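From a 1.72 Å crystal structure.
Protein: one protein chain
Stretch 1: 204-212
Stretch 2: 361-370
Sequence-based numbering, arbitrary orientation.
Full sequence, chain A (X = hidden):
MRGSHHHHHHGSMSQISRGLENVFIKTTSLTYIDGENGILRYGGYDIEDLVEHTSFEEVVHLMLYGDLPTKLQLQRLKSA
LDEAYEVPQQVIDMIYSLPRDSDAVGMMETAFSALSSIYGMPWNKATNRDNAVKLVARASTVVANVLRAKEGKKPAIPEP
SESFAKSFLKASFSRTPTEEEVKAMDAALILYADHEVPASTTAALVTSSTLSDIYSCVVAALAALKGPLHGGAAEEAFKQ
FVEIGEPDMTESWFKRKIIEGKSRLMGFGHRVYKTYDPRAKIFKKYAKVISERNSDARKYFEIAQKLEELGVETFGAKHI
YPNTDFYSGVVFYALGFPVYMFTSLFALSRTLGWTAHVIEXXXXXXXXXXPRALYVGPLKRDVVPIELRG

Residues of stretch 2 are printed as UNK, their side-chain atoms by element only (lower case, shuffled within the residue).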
ATOM      1  N   ALA A 204      -5.637  -1.761   3.712  1.00  8.76           N
ATOM      2  CA  ALA A 204      -6.338  -2.659   2.763  1.00  9.46           C
ATOM      3  C   ALA A 204      -7.716  -2.112   2.420  1.00 10.42           C
ATOM      4  O   ALA A 204      -8.032  -2.085   1.271  1.00 10.54           O
ATOM      5  CB  ALA A 204      -6.419  -4.062   3.261  1.00  8.89           C
ATOM      6  N   LEU A 205      -8.476  -1.654   3.417  1.00 10.57           N
ATOM      7  CA  LEU A 205      -9.784  -1.134   3.219  1.00 11.07           C
ATOM      8  C   LEU A 205      -9.791   0.139   2.367  1.00 10.28           C
ATOM      9  O   LEU A 205     -10.554   0.258   1.426  1.00  9.79           O
ATOM     10  CB  LEU A 205     -10.473  -0.922   4.561  1.00 12.07           C
ATOM     11  CG  LEU A 205     -10.786  -2.197   5.348  1.00 12.79           C
ATOM     12  CD1 LEU A 205     -11.265  -1.806   6.765  1.00 15.33           C
ATOM     13  CD2 LEU A 205     -11.884  -3.031   4.683  1.00 13.06           C
ATOM     14  N   VAL A 206      -8.868   1.051   2.640  1.00 10.59           N
ATOM     15  CA  VAL A 206      -8.723   2.258   1.846  1.00 11.62           C
ATOM     16  C   VAL A 206      -8.423   1.936   0.381  1.00 10.47           C
ATOM     17  O   VAL A 206      -8.977   2.512  -0.542  1.00 11.05           O
ATOM     18  CB  VAL A 206      -7.575   3.142   2.378  1.00 12.01           C
ATOM     19  CG1 VAL A 206      -7.351   4.345   1.456  1.00 13.71           C
ATOM     20  CG2 VAL A 206      -7.980   3.663   3.720  1.00 13.00           C
ATOM     21  N   THR A 207      -7.549   0.989   0.164  1.00 10.63           N
ATOM     22  CA  THR A 207      -7.170   0.586  -1.147  1.00 11.28           C
ATOM     23  C   THR A 207      -8.380  -0.055  -1.850  1.00 12.62           C
ATOM     24  O   THR A 207      -8.618   0.189  -3.050  1.00 14.12           O
ATOM     25  CB  THR A 207      -5.942  -0.354  -1.070  1.00 13.35           C
ATOM     26  OG1 THR A 207      -4.841   0.397  -0.502  1.00 14.18           O
ATOM     27  CG2 THR A 207      -5.502  -0.788  -2.410  1.00 13.86           C
ATOM     28  N   SER A 208      -9.166  -0.860  -1.123  1.00 10.26           N
ATOM     29  CA  SER A 208     -10.299  -1.543  -1.713  1.00 10.96           C
ATOM     30  C   SER A 208     -11.380  -0.526  -2.143  1.00 11.87           C
ATOM     31  O   SER A 208     -12.163  -0.802  -3.074  1.00 11.55           O
ATOM     32  CB  SER A 208     -10.888  -2.590  -0.762  1.00 11.83           C
ATOM     33  OG  SER A 208     -11.654  -1.982   0.271  1.00 12.21           O
ATOM     34  N   SER A 209     -11.406   0.623  -1.500  1.00 12.59           N
ATOM     35  CA  SER A 209     -12.420   1.681  -1.812  1.00 13.18           C
ATOM     36  C   SER A 209     -12.330   2.253  -3.225  1.00 14.40           C
ATOM     37  O   SER A 209     -13.281   2.879  -3.724  1.00 13.46           O
ATOM     38  CB  SER A 209     -12.363   2.834  -0.789  1.00 14.66           C
ATOM     39  OG  SER A 209     -11.299   3.786  -0.991  1.00 13.99           O
ATOM     40  N   THR A 210     -11.188   2.125  -3.848  1.00 11.80           N
ATOM     41  CA  THR A 210     -11.024   2.547  -5.227  1.00 11.87           C
ATOM     42  C   THR A 210     -11.235   1.404  -6.204  1.00 11.32           C
ATOM     43  O   THR A 210     -11.028   1.583  -7.396  1.00 11.65           O
ATOM     44  CB  THR A 210      -9.608   3.121  -5.460  1.00 11.67           C
ATOM     45  OG1 THR A 210      -8.656   2.050  -5.412  1.00 10.66           O
ATOM     46  CG2 THR A 210      -9.234   4.167  -4.432  1.00 11.90           C
ATOM     47  N   LEU A 211     -11.458   0.190  -5.682  1.00 10.46           N
ATOM     48  CA  LEU A 211     -11.623  -1.018  -6.429  1.00 11.57           C
ATOM     49  C   LEU A 211     -10.329  -1.521  -6.979  1.00 10.73           C
ATOM     50  O   LEU A 211     -10.282  -2.339  -7.891  1.00  9.43           O
ATOM     51  CB  LEU A 211     -12.778  -0.943  -7.465  1.00 13.48           C
ATOM     52  CG  LEU A 211     -14.115  -0.598  -6.848  1.00 15.44           C
ATOM     53  CD1 LEU A 211     -15.188  -0.497  -7.947  1.00 18.93           C
ATOM     54  CD2 LEU A 211     -14.578  -1.517  -5.733  1.00 16.99           C
ATOM     55  N   SER A 212      -9.229  -1.134  -6.340  1.00 10.60           N
ATOM     56  CA  SER A 212      -7.938  -1.778  -6.616  1.00 10.16           C
ATOM     57  C   SER A 212      -8.052  -3.287  -6.327  1.00  9.94           C
ATOM     58  O   SER A 212      -8.752  -3.699  -5.418  1.00 10.75           O
ATOM     59  CB  SER A 212      -6.807  -1.106  -5.822  1.00 10.95           C
ATOM     60  OG  SER A 212      -5.553  -1.655  -6.279  1.00 15.14           O
ATOM     61  N   UNK A 361     -16.238  -5.465   2.871  1.00 15.33           N
ATOM     62  CA  UNK A 361     -16.341  -4.058   2.640  1.00 16.95           C
ATOM     63  C   UNK A 361     -16.809  -3.686   1.225  1.00 15.55           C
ATOM     64  O   UNK A 361     -17.716  -2.845   1.079  1.00 20.71           O
ATOM     65  c   UNK A 361     -15.719   0.275   3.849  1.00 33.16           C
ATOM     66  c   UNK A 361     -15.663  -1.122   3.947  1.00 27.52           C
ATOM     67  c   UNK A 361     -15.243   0.906   2.688  1.00 39.68           C
ATOM     68  c   UNK A 361     -15.022  -3.360   3.010  1.00 19.63           C
ATOM     69  o   UNK A 361     -15.291   2.296   2.487  1.00 44.07           O
ATOM     70  c   UNK A 361     -15.105  -1.875   2.921  1.00 22.24           C
ATOM     71  c   UNK A 361     -14.636  -1.232   1.797  1.00 28.58           C
ATOM     72  c   UNK A 361     -14.707   0.139   1.665  1.00 34.57           C
ATOM     73  N   UNK A 362     -16.206  -4.279   0.203  1.00 15.10           N
ATOM     74  CA  UNK A 362     -16.522  -3.932  -1.173  1.00 16.42           C
ATOM     75  C   UNK A 362     -17.981  -4.404  -1.443  1.00 18.73           C
ATOM     76  O   UNK A 362     -18.755  -3.669  -2.102  1.00 19.22           O
ATOM     77  c   UNK A 362     -16.038  -4.442  -3.578  1.00 18.31           C
ATOM     78  c   UNK A 362     -15.550  -4.569  -2.175  1.00 15.69           C
ATOM     79  c   UNK A 362     -14.120  -3.926  -2.082  1.00 16.58           C
ATOM     80  N   UNK A 363     -18.325  -5.602  -0.974  1.00 15.77           N
ATOM     81  CA  UNK A 363     -19.638  -6.191  -1.366  1.00 20.32           C
ATOM     82  C   UNK A 363     -20.782  -5.513  -0.655  1.00 24.68           C
ATOM     83  O   UNK A 363     -21.856  -5.454  -1.188  1.00 27.61           O
ATOM     84  c   UNK A 363     -18.808  -8.405  -2.193  1.00 19.31           C
ATOM     85  o   UNK A 363     -19.742 -10.403  -1.224  1.00 20.64           O
ATOM     86  c   UNK A 363     -18.905  -9.926  -2.094  1.00 18.88           C
ATOM     87  o   UNK A 363     -18.169 -10.696  -2.821  1.00 17.89           O
ATOM     88  c   UNK A 363     -19.651  -7.689  -1.184  1.00 19.78           C
ATOM     89  N   UNK A 364     -20.572  -4.961   0.524  1.00 28.85           N
ATOM     90  CA  UNK A 364     -21.700  -4.522   1.310  1.00 42.92           C
ATOM     91  C   UNK A 364     -21.742  -3.037   1.396  1.00 44.74           C
ATOM     92  O   UNK A 364     -22.768  -2.419   1.146  1.00 38.93           O
ATOM     93  c   UNK A 364     -21.664  -5.228   2.697  1.00 55.99           C
ATOM     94  o   UNK A 364     -22.611  -4.834   4.869  1.00 74.25           O
ATOM     95  c   UNK A 364     -22.822  -4.818   3.634  1.00 69.11           C
ATOM     96  o   UNK A 364     -23.942  -4.501   3.156  1.00 83.41           O
ATOM     97  N   UNK A 365     -20.587  -2.461   1.688  1.00 54.05           N
ATOM     98  CA  UNK A 365     -20.485  -1.149   2.355  1.00 57.52           C
ATOM     99  C   UNK A 365     -19.434  -0.306   1.643  1.00 58.84           C
ATOM    100  O   UNK A 365     -18.710   0.496   2.258  1.00 47.04           O
ATOM    101  c   UNK A 365     -19.779  -2.775   4.197  1.00 52.75           C
ATOM    102  o   UNK A 365     -18.839  -4.118   5.956  1.00 43.64           O
ATOM    103  c   UNK A 365     -19.357  -3.017   5.628  1.00 53.67           C
ATOM    104  c   UNK A 365     -20.148  -1.339   3.852  1.00 55.90           C
ATOM    105  n   UNK A 365     -19.593  -2.013   6.506  1.00 47.22           N
ATOM    106  N   UNK A 366     -19.361  -0.501   0.329  1.00 62.29           N
ATOM    107  CA  UNK A 366     -18.387   0.206  -0.452  1.00 68.38           C
ATOM    108  C   UNK A 366     -18.819   1.686  -0.480  1.00 75.95           C
ATOM    109  O   UNK A 366     -19.822   2.047  -1.115  1.00 62.66           O
ATOM    110  n   UNK A 366     -15.914   1.773  -3.684  1.00 58.26           N
ATOM    111  c   UNK A 366     -16.133   0.852  -2.690  1.00 62.67           C
ATOM    112  c   UNK A 366     -17.052   2.002  -4.316  1.00 62.53           C
ATOM    113  n   UNK A 366     -17.995   1.273  -3.752  1.00 61.71           N
ATOM    114  c   UNK A 366     -17.440   0.513  -2.748  1.00 64.44           C
ATOM    115  c   UNK A 366     -18.255  -0.361  -1.866  1.00 66.58           C
ATOM    116  N   UNK A 367     -18.109   2.501   0.304  1.00 82.25           N
ATOM    117  CA  UNK A 367     -18.078   3.968   0.122  1.00 86.72           C
ATOM    118  C   UNK A 367     -16.652   4.228  -0.412  1.00 85.74           C
ATOM    119  O   UNK A 367     -15.685   3.590   0.046  1.00 75.18           O
ATOM    120  n   UNK A 367     -21.324   4.193   1.521  1.00 71.12           N
ATOM    121  c   UNK A 367     -21.283   2.917   1.943  1.00 69.70           C
ATOM    122  c   UNK A 367     -18.357   4.751   1.447  1.00 77.45           C
ATOM    123  n   UNK A 367     -21.841   1.976   1.191  1.00 69.77           N
ATOM    124  n   UNK A 367     -20.722   2.550   3.095  1.00 77.54           N
ATOM    125  c   UNK A 367     -19.459   5.827   1.423  1.00 71.01           C
ATOM    126  c   UNK A 367     -20.729   5.376   2.167  1.00 69.26           C
ATOM    127  N   UNK A 368     -16.536   5.115  -1.406  1.00 85.32           N
ATOM    128  CA  UNK A 368     -15.231   5.597  -1.872  1.00 81.68           C
ATOM    129  C   UNK A 368     -14.652   6.524  -0.789  1.00 83.57           C
ATOM    130  O   UNK A 368     -15.338   7.460  -0.354  1.00 86.71           O
ATOM    131  c   UNK A 368     -14.099   6.983  -3.808  1.00 74.16           C
ATOM    132  c   UNK A 368     -14.455   7.696  -5.118  1.00 70.61           C
ATOM    133  c   UNK A 368     -15.361   6.340  -3.210  1.00 76.47           C
ATOM    134  c   UNK A 368     -12.992   5.951  -3.986  1.00 60.38           C
ATOM    135  N   UNK A 369     -13.407   6.267  -0.358  1.00 78.35           N
ATOM    136  CA  UNK A 369     -12.837   6.986   0.803  1.00 73.34           C
ATOM    137  C   UNK A 369     -12.272   8.373   0.329  1.00 76.13           C
ATOM    138  O   UNK A 369     -11.375   8.452  -0.547  1.00 60.45           O
ATOM    139  c   UNK A 369     -11.897   6.077   1.686  1.00 65.85           C
ATOM    140  c   UNK A 369     -11.051   6.918   2.630  1.00 60.12           C
ATOM    141  c   UNK A 369     -12.057   3.891   3.145  1.00 55.35           C
ATOM    142  c   UNK A 369     -12.761   5.074   2.497  1.00 57.76           C
ATOM    143  N   UNK A 370     -12.886   9.435   0.892  1.00 74.58           N
ATOM    144  CA  UNK A 370     -12.634  10.855   0.580  1.00 67.43           C
ATOM    145  C   UNK A 370     -12.796  11.774   1.845  1.00 54.65           C
ATOM    146  O   UNK A 370     -13.813  12.463   2.029  1.00 52.99           O
ATOM    147  n   UNK A 370     -10.805  10.269  -5.897  1.00 59.78           N
ATOM    148  n   UNK A 370     -11.570  11.004  -3.834  1.00 68.18           N
ATOM    149  n   UNK A 370     -10.258   9.040  -3.997  1.00 34.32           N
ATOM    150  c   UNK A 370     -10.876  10.100  -4.558  1.00 60.64           C
ATOM    151  c   UNK A 370     -13.211  10.694  -1.947  1.00 68.60           C
ATOM    152  c   UNK A 370     -13.556  11.305  -0.576  1.00 71.24           C
ATOM    153  c   UNK A 370     -11.775  11.007  -2.374  1.00 67.96           C
TER

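Position 361 carries one carbon leading into a six-carbon ring that bears a single oxygen. Its CB lies 3.6 Å from CD2 of Leu205, and a ring carbon comes 3.4 Å from OG of Ser208. This is Tyr361. Its OH turns back to its own stretch, donating to the backbone O of position 367 at 2.8 Å and so pinning the outgoing chain beside the helix.

Position 362 has three carbons, two of them carried on the first. One terminal carbon lies 3.7 Å from CB of Ser208, the other 3.9 Å from CD2 of Leu211. This is Val362.

Position 363 has three carbons, the third carrying two oxygens, and reaches nothing on stretch 1; it is Glu363. Position 364 has two carbons, the second carrying two oxygens, and is also out of reach: Asp364. Position 365 has three carbons ending in one oxygen and one nitrogen, again without a contact, which gives Gln365.

At position 366 one carbon bears a five-membered ring of three carbons and two nitrogens. One ring nitrogen stands 2.9 Å from O of Ser209, while CD2 of Leu211 sits over one ring face. This is His366, and its NE2 is the donor to that carbonyl.

Position 367 shows three carbons, a nitrogen, then a carbon with two more nitrogens. The CA-to-CB bond points away, but the backbone O lies 3.5 Å from CB of Ser209. It is Arg367.

Position 368 has four carbons forked at the second, one terminal carbon lying 3.1 Å from O of Ser209: Leu368. Position 369 also has four, but forked at the first with one arm two carbons long; the tip of that arm is 3.9 Å from CA of Val206. This is Ile369. Position 370 repeats three carbons, a nitrogen and a carbon with two nitrogens, with no close contact to stretch 1, and is Arg370.

The contact is organised around Ser209, within the type I turn from Ser208 to Leu211. Its carbonyl accepts from His366 NE2 at an N-H...O angle of 162°, and its OG accepts a weak bond, 3.3 Å, from the backbone N of Ile369. That same OG donates to O of Val206 at 2.7 Å, so one hydroxyl serves both its own stretch and the passing loop. Apolar pairs flank this polar centre: Leu205 with Tyr361, Val206 with Ile369, Leu211 with Val362. The backbones come close at Ser209, 4.8 Å between CA of Ser209 and CA of Leu368, where the residue is small and polar, while apolar side chains pack around it.

Stretch 2 (361-370) YVEDQHRLIR
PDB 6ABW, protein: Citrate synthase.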